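Local coordinates for protein acinetobacter secreted protease CpaA (PDB 6O38) that probably cleaves proteins as a zinc-dependent metalloprotease of the type II secretion pathway and forms a complex with its chaperone CpaB, at residues A[82-86]-A[87-91]; A[400-403]-A[404-408]; A[433-436]-A[437-441]. All coordinates share one frame; numbering follows the deposited sequence.

In the fold
Three local contacts sample two kinds of domain in this secreted protease, and they follow one another along the chain without interleaving. Contact 1 closes the beta hairpin of strands 79-85 and 90-98 in the first of four StcE-type beta-sandwich ranges. Contacts 2 and 3 both belong to the reprolysin-like metalloprotease range, on helices 391-411 and 433-439, with strand 416-425 between them in sequence. Their centres are about 23 Å apart, whereas contact 1 lies about 44 Å from contact 2 and about 62 Å from contact 3, across the chain's centre. The chaperone CpaB touches contacts 2 and 3 but not contact 1, so its grip here falls on the protease part.

Contact 1: residues A[82-86]-A[87-91]; sequences FIFNS and SQNKW
F84 meets W91 edge to face: the phenyl edge is directed at the indole's five-membered ring, with the centroids 4.6 Å apart and the planes at 68°. F84 CD1 is 3.4 Å from W91 CE2 and equally near W91 NE1. F84 CB sits over the six-membered ring of W91, 3.7 Å from its centroid and close to the ring normal, a CH-pi contact. With CG anti to the backbone N (chi1 -162°), the phenyl group swings from this CB across the indole's face. Beyond the stack, the carboxamide of N89 stands nearly perpendicular to the phenyl plane, and N89 OD1 comes within 3.5 Å of F84 CZ at the ring edge. F82, two residues back along the strand, crosses the indole at about a right angle; its CB lies 3.8 Å from W91 CE3.

These aromatics lie on the two arms of the beta hairpin formed by strands 79-85 and 90-98, close to its turn, in an StcE-type beta-sandwich domain. P39 takes the indole N-H through its backbone oxygen, while L38 packs against both F82 and W91.

At the turn, the N85 carboxamide is directed at the backbone of Q88. N85 OD1 accepts from Q88 N at 2.6 Å, with the donor in the carbonyl plane; the side-chain amides of N85 and Q88 are inclined at 54°. The backbone oxygen of N85 receives weak bonds from the N-H groups of Q88, N89 and K90.

Contact 2: residues A[400-403]-A[404-408]; sequences EGVN and LTNLT
T405 reaches back one helical turn to G401, and its side chain can be followed atom by atom. CB stands 3.5 Å from G401 O and nearly as close to V402 O. From there OG1 turns back along the helix, beside its own backbone N and anti to the carbonyl carbon (chi1 -54°), and donates its proton to G401 O at 2.7 Å. The peptide N-H of T405 binds the same oxygen, with T405 N 3.1 Å from G401 O. The two donors arrive from opposite faces of the carbonyl plane, so one oxygen is gripped by both the main chain and the side chain of a single residue. Outside the segments, the T405 side chain packs on F416 and L418 of strand 416-425, on R497 and on Y535.

This is the familiar way for threonine to bury its hydroxyl within an alpha helix, here helix 391-411 of the reprolysin-like metalloprotease domain. The T405 side chain is about 13 Å from the zinc ion, and R497 belongs to the helix that carries the zinc ligands H498 and H502. One turn further on the pattern recurs: T408 OG1 gives its proton to L404 O at 2.9 Å, again across the carbonyl plane from T408 N, and the hydroxyl also accepts from R497.

Alongside, V402 and N406 point the same way, V402 CG1 lying 3.8 Å from N406 ND2, while N406 OD1 takes the backbone N-H of L418. At the other side of the helix, E400 forms a salt bridge with R113 of the chaperone CpaB, and L404 and L407 pack on F144 of that chain.

Contact 3: residues A[433-436]-A[437-441]; sequences LKEA and ISTGR. With SO4 (sulfate ion), chain N.
The guanidinium of R441 is the flat group of this contact, and a sulfate ion, probably from the crystallisation liquor, lies at its edge with the sulfur in the plane. R441 NH1 donates to sulfate O2 at 2.8 Å, and NH2 donates to sulfate O3 at 3.1 Å, with a weak second bond from NH2 to O2. The remaining nitrogen, NE, is used on the protein's own backbone: R441 NE binds S438 O at 3.0 Å, on a lone pair in the carbonyl plane, although that oxygen lies 29° out of the guanidinium plane. R441 N donates to the same carbonyl, so S438 O receives two bonds from one residue. A bend at chi3 (-57°) turns the arginine chain back so that NE reaches this oxygen. Outside the segments, N481 OD1 accepts from NH1, while W474 and I483 pack against the side chain.

R441 lies near the C-terminal end of the short helix that starts at L433, in the reprolysin-like domain. The helix turns are held by I437 N to L433 O, T439 N to E435 O and G440 N to A436 O, the last at 2.9 Å. A chi1 of -152° sets I437 CG2 between the backbone N and the carbonyl carbon, and this branch meets K434 O at 3.3 Å. The side chain packs on I483 and A485 of strand 483-487 and on L173 of the chaperone CpaB. At the start of the helix, E435 OE1 accepts from the backbone N-H of A431.

With NE tied to a main-chain carbonyl and NH1 shared with N481, the guanidinium's rotation is probably restricted and its charge presented to the anion, which probably offsets part of that positive charge in the crystal.

Contact 1: residues A[82-86]-A[87-91]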
loop_
_atom_site.group_PDB
_atom_site.type_symbol
_atom_site.label_atom_id
_atom_site.label_comp_id
_atom_site.label_asym_id
_atom_site.label_seq_id
_atom_site.Cartn_x
_atom_site.Cartn_y
_atom_site.Cartn_z
ATOM N N PHE A 82 -4.184 -30.784 -6.946
ATOM C CA PHE A 82 -4.629 -30.007 -8.093
ATOM C C PHE A 82 -4.877 -30.929 -9.276
ATOM O O PHE A 82 -4.153 -31.909 -9.475
ATOM C CB PHE A 82 -3.600 -28.935 -8.479
ATOM C CG PHE A 82 -3.381 -27.893 -7.422
ATOM C CD1 PHE A 82 -4.164 -26.751 -7.382
ATOM C CD2 PHE A 82 -2.387 -28.051 -6.471
ATOM C CE1 PHE A 82 -3.962 -25.788 -6.412
ATOM C CE2 PHE A 82 -2.181 -27.092 -5.497
ATOM C CZ PHE A 82 -2.969 -25.959 -5.468
ATOM N N ILE A 83 -5.906 -30.610 -10.058
ATOM C CA ILE A 83 -6.219 -31.322 -11.292
ATOM C C ILE A 83 -6.327 -30.290 -12.404
ATOM O O ILE A 83 -7.137 -29.359 -12.315
ATOM C CB ILE A 83 -7.518 -32.138 -11.180
ATOM C CG1 ILE A 83 -7.375 -33.231 -10.120
ATOM C CG2 ILE A 83 -7.882 -32.744 -12.528
ATOM C CD1 ILE A 83 -8.595 -34.117 -9.986
ATOM N N PHE A 84 -5.512 -30.449 -13.443
ATOM C CA PHE A 84 -5.482 -29.490 -14.535
ATOM C C PHE A 84 -6.814 -29.493 -15.287
ATOM O O PHE A 84 -7.676 -30.355 -15.089
ATOM C CB PHE A 84 -4.323 -29.799 -15.484
ATOM C CG PHE A 84 -3.943 -28.652 -16.380
ATOM C CD1 PHE A 84 -3.290 -27.544 -15.868
ATOM C CD2 PHE A 84 -4.230 -28.688 -17.734
ATOM C CE1 PHE A 84 -2.937 -26.489 -16.689
ATOM C CE2 PHE A 84 -3.879 -27.637 -18.560
ATOM C CZ PHE A 84 -3.231 -26.536 -18.037
ATOM N N ASN A 85 -6.980 -28.500 -16.158
ATOM C CA ASN A 85 -8.199 -28.368 -16.952
ATOM C C ASN A 85 -7.846 -27.625 -18.232
ATOM O O ASN A 85 -7.536 -26.432 -18.188
ATOM C CB ASN A 85 -9.286 -27.634 -16.172
ATOM C CG ASN A 85 -10.595 -27.556 -16.929
ATOM O OD1 ASN A 85 -10.789 -26.674 -17.766
ATOM N ND2 ASN A 85 -11.505 -28.477 -16.635
ATOM N N SER A 86 -7.893 -28.329 -19.366
ATOM C CA SER A 86 -7.551 -27.701 -20.638
ATOM C C SER A 86 -8.599 -26.683 -21.068
ATOM O O SER A 86 -8.264 -25.696 -21.734
ATOM C CB SER A 86 -7.373 -28.765 -21.720
ATOM O OG SER A 86 -6.328 -29.661 -21.385
ATOM N N SER A 87 -9.865 -26.901 -20.704
ATOM C CA SER A 87 -10.919 -25.966 -21.084
ATOM C C SER A 87 -10.734 -24.608 -20.418
ATOM O O SER A 87 -11.142 -23.584 -20.977
ATOM C CB SER A 87 -12.290 -26.546 -20.733
ATOM O OG SER A 87 -12.495 -27.792 -21.375
ATOM N N GLN A 88 -10.125 -24.578 -19.232
ATOM C CA GLN A 88 -9.862 -23.338 -18.521
ATOM C C GLN A 88 -8.384 -22.987 -18.449
ATOM O O GLN A 88 -8.050 -21.876 -18.021
ATOM C CB GLN A 88 -10.438 -23.412 -17.099
ATOM C CG GLN A 88 -11.946 -23.614 -17.055
ATOM C CD GLN A 88 -12.448 -23.969 -15.669
ATOM O OE1 GLN A 88 -11.773 -24.662 -14.909
ATOM N NE2 GLN A 88 -13.642 -23.492 -15.333
ATOM N N ASN A 89 -7.496 -23.900 -18.854
ATOM C CA ASN A 89 -6.049 -23.670 -18.856
ATOM C C ASN A 89 -5.543 -23.302 -17.462
ATOM O O ASN A 89 -4.672 -22.443 -17.302
ATOM C CB ASN A 89 -5.659 -22.602 -19.881
ATOM C CG ASN A 89 -4.206 -22.703 -20.305
ATOM O OD1 ASN A 89 -3.584 -23.759 -20.185
ATOM N ND2 ASN A 89 -3.658 -21.602 -20.806
ATOM N N LYS A 90 -6.092 -23.958 -16.442
ATOM C CA LYS A 90 -5.725 -23.695 -15.058
ATOM C C LYS A 90 -5.756 -24.994 -14.267
ATOM O O LYS A 90 -6.435 -25.955 -14.637
ATOM C CB LYS A 90 -6.660 -22.663 -14.409
ATOM C CG LYS A 90 -6.482 -21.241 -14.918
ATOM C CD LYS A 90 -7.533 -20.305 -14.341
ATOM C CE LYS A 90 -8.929 -20.684 -14.810
ATOM N NZ LYS A 90 -9.948 -19.677 -14.400
ATOM N N TRP A 91 -5.006 -25.012 -13.167
ATOM C CA TRP A 91 -5.021 -26.128 -12.232
ATOM C C TRP A 91 -6.157 -25.926 -11.236
ATOM O O TRP A 91 -6.144 -24.964 -10.461
ATOM C CB TRP A 91 -3.684 -26.248 -11.501
ATOM C CG TRP A 91 -2.558 -26.759 -12.350
ATOM C CD1 TRP A 91 -1.663 -26.015 -13.062
ATOM C CD2 TRP A 91 -2.199 -28.130 -12.565
ATOM N NE1 TRP A 91 -0.773 -26.836 -13.710
ATOM C CE2 TRP A 91 -1.081 -28.140 -13.421
ATOM C CE3 TRP A 91 -2.717 -29.349 -12.117
ATOM C CZ2 TRP A 91 -0.472 -29.321 -13.841
ATOM C CZ3 TRP A 91 -2.111 -30.521 -12.536
ATOM C CH2 TRP A 91 -1.002 -30.498 -13.390
#

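Contact 2: residues A[400-403]-A[404-408]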
loop_
_atom_site.group_PDB
_atom_site.type_symbol
_atom_site.label_atom_id
_atom_site.label_comp_id
_atom_site.label_asym_id
_atom_site.label_seq_id
_atom_site.Cartn_x
_atom_site.Cartn_y
_atom_site.Cartn_z
ATOM N N GLU A 400 14.363 9.295 -0.818
ATOM C CA GLU A 400 13.269 8.334 -0.729
ATOM C C GLU A 400 12.595 8.386 0.636
ATOM O O GLU A 400 11.388 8.142 0.742
ATOM C CB GLU A 400 13.779 6.923 -1.021
ATOM C CG GLU A 400 14.308 6.732 -2.435
ATOM C CD GLU A 400 13.314 7.159 -3.502
ATOM O OE1 GLU A 400 12.099 6.928 -3.320
ATOM O OE2 GLU A 400 13.750 7.727 -4.525
ATOM N N GLY A 401 13.357 8.695 1.687
ATOM C CA GLY A 401 12.747 8.921 2.987
ATOM C C GLY A 401 11.843 10.138 2.996
ATOM O O GLY A 401 10.795 10.140 3.646
ATOM N N VAL A 402 12.240 11.193 2.282
ATOM C CA VAL A 402 11.408 12.389 2.189
ATOM C C VAL A 402 10.132 12.092 1.411
ATOM O O VAL A 402 9.032 12.482 1.819
ATOM C CB VAL A 402 12.201 13.545 1.551
ATOM C CG1 VAL A 402 11.317 14.774 1.397
ATOM C CG2 VAL A 402 13.431 13.872 2.381
ATOM N N ASN A 403 10.262 11.396 0.278
ATOM C CA ASN A 403 9.096 11.092 -0.546
ATOM C C ASN A 403 8.101 10.210 0.198
ATOM O O ASN A 403 6.884 10.389 0.070
ATOM C CB ASN A 403 9.535 10.424 -1.849
ATOM C CG ASN A 403 10.326 11.357 -2.743
ATOM O OD1 ASN A 403 10.093 12.565 -2.759
ATOM N ND2 ASN A 403 11.272 10.800 -3.490
ATOM N N LEU A 404 8.599 9.250 0.981
ATOM C CA LEU A 404 7.700 8.379 1.731
ATOM C C LEU A 404 6.989 9.144 2.840
ATOM O O LEU A 404 5.813 8.885 3.124
ATOM C CB LEU A 404 8.474 7.192 2.304
ATOM C CG LEU A 404 7.642 6.171 3.081
ATOM C CD1 LEU A 404 6.656 5.476 2.158
ATOM C CD2 LEU A 404 8.543 5.160 3.766
ATOM N N THR A 405 7.684 10.086 3.480
ATOM C CA THR A 405 7.047 10.910 4.502
ATOM C C THR A 405 5.927 11.754 3.904
ATOM O O THR A 405 4.827 11.833 4.462
ATOM C CB THR A 405 8.085 11.799 5.186
ATOM O OG1 THR A 405 9.162 10.990 5.673
ATOM C CG2 THR A 405 7.456 12.548 6.352
ATOM N N ASN A 406 6.194 12.398 2.764
ATOM C CA ASN A 406 5.171 13.218 2.123
ATOM C C ASN A 406 4.001 12.368 1.641
ATOM O O ASN A 406 2.848 12.811 1.677
ATOM C CB ASN A 406 5.775 14.009 0.963
ATOM C CG ASN A 406 6.745 15.075 1.430
ATOM O OD1 ASN A 406 6.670 15.545 2.565
ATOM N ND2 ASN A 406 7.660 15.467 0.551
ATOM N N LEU A 407 4.279 11.146 1.179
ATOM C CA LEU A 407 3.199 10.248 0.785
ATOM C C LEU A 407 2.364 9.831 1.990
ATOM O O LEU A 407 1.130 9.787 1.914
ATOM C CB LEU A 407 3.766 9.021 0.073
ATOM C CG LEU A 407 2.754 7.925 -0.270
ATOM C CD1 LEU A 407 1.768 8.416 -1.319
ATOM C CD2 LEU A 407 3.457 6.662 -0.739
ATOM N N THR A 408 3.021 9.521 3.111
ATOM C CA THR A 408 2.293 9.164 4.324
ATOM C C THR A 408 1.466 10.337 4.835
ATOM O O THR A 408 0.309 10.163 5.237
ATOM C CB THR A 408 3.272 8.690 5.400
ATOM O OG1 THR A 408 4.016 7.568 4.910
ATOM C CG2 THR A 408 2.527 8.284 6.663
#

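Contact 3: residues A[433-436]-A[437-441]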
loop_
_atom_site.group_PDB
_atom_site.type_symbol
_atom_site.label_atom_id
_atom_site.label_comp_id
_atom_site.label_asym_id
_atom_site.label_seq_id
_atom_site.Cartn_x
_atom_site.Cartn_y
_atom_site.Cartn_z
ATOM N N LEU A 433 24.870 7.316 17.922
ATOM C CA LEU A 433 23.794 8.081 17.299
ATOM C C LEU A 433 23.006 8.847 18.356
ATOM O O LEU A 433 22.535 9.964 18.108
ATOM C CB LEU A 433 22.884 7.151 16.504
ATOM C CG LEU A 433 22.017 7.805 15.422
ATOM C CD1 LEU A 433 22.882 8.532 14.386
ATOM C CD2 LEU A 433 21.118 6.780 14.744
ATOM N N LYS A 434 22.864 8.252 19.548
ATOM C CA LYS A 434 22.212 8.919 20.670
ATOM C C LYS A 434 22.948 10.191 21.049
ATOM O O LYS A 434 22.329 11.214 21.358
ATOM C CB LYS A 434 22.212 7.973 21.867
ATOM C CG LYS A 434 21.581 8.505 23.138
ATOM C CD LYS A 434 21.717 7.471 24.250
ATOM C CE LYS A 434 21.128 7.950 25.556
ATOM N NZ LYS A 434 21.253 6.899 26.607
ATOM N N GLU A 435 24.280 10.139 21.044
ATOM C CA GLU A 435 25.080 11.330 21.299
ATOM C C GLU A 435 24.983 12.333 20.157
ATOM O O GLU A 435 25.013 13.545 20.397
ATOM C CB GLU A 435 26.531 10.922 21.550
ATOM C CG GLU A 435 27.356 11.948 22.301
ATOM C CD GLU A 435 28.718 11.402 22.707
ATOM O OE1 GLU A 435 29.131 10.368 22.140
ATOM O OE2 GLU A 435 29.371 11.998 23.590
ATOM N N ALA A 436 24.861 11.854 18.914
ATOM C CA ALA A 436 24.844 12.758 17.767
ATOM C C ALA A 436 23.603 13.641 17.760
ATOM O O ALA A 436 23.666 14.805 17.345
ATOM C CB ALA A 436 24.945 11.962 16.467
ATOM N N ILE A 437 22.462 13.107 18.201
ATOM C CA ILE A 437 21.234 13.894 18.195
ATOM C C ILE A 437 21.324 15.042 19.193
ATOM O O ILE A 437 20.644 16.064 19.036
ATOM C CB ILE A 437 20.017 12.988 18.468
ATOM C CG1 ILE A 437 18.760 13.572 17.821
ATOM C CG2 ILE A 437 19.811 12.779 19.961
ATOM C CD1 ILE A 437 18.820 13.589 16.315
ATOM N N SER A 438 22.152 14.899 20.230
ATOM C CA SER A 438 22.329 15.963 21.211
ATOM C C SER A 438 23.269 17.044 20.691
ATOM O O SER A 438 22.884 18.212 20.567
ATOM C CB SER A 438 22.852 15.378 22.526
ATOM O OG SER A 438 21.786 14.933 23.346
ATOM N N THR A 439 24.512 16.668 20.378
ATOM C CA THR A 439 25.511 17.646 19.964
ATOM C C THR A 439 25.203 18.262 18.605
ATOM O O THR A 439 25.689 19.359 18.314
ATOM C CB THR A 439 26.899 17.002 19.936
ATOM O OG1 THR A 439 27.005 16.138 18.798
ATOM C CG2 THR A 439 27.136 16.195 21.204
ATOM N N GLY A 440 24.417 17.582 17.767
ATOM C CA GLY A 440 24.025 18.148 16.488
ATOM C C GLY A 440 23.221 19.428 16.604
ATOM O O GLY A 440 23.169 20.208 15.647
ATOM N N ARG A 441 22.594 19.664 17.759
ATOM C CA ARG A 441 21.817 20.882 17.955
ATOM C C ARG A 441 22.714 22.103 18.111
ATOM O O ARG A 441 22.287 23.227 17.823
ATOM C CB ARG A 441 20.916 20.729 19.179
ATOM C CG ARG A 441 20.050 19.482 19.154
ATOM C CD ARG A 441 19.344 19.282 20.484
ATOM N NE ARG A 441 20.292 19.203 21.593
ATOM C CZ ARG A 441 19.951 18.954 22.853
ATOM N NH1 ARG A 441 18.678 18.762 23.171
ATOM N NH2 ARG A 441 20.881 18.898 23.796
HETATM S S SO4 N . 19.281 17.927 26.944
HETATM O O1 SO4 N . 19.990 18.862 27.812
HETATM O O2 SO4 N . 18.446 18.673 26.006
HETATM O O3 SO4 N . 20.247 17.123 26.201
HETATM O O4 SO4 N . 18.439 17.052 27.755
#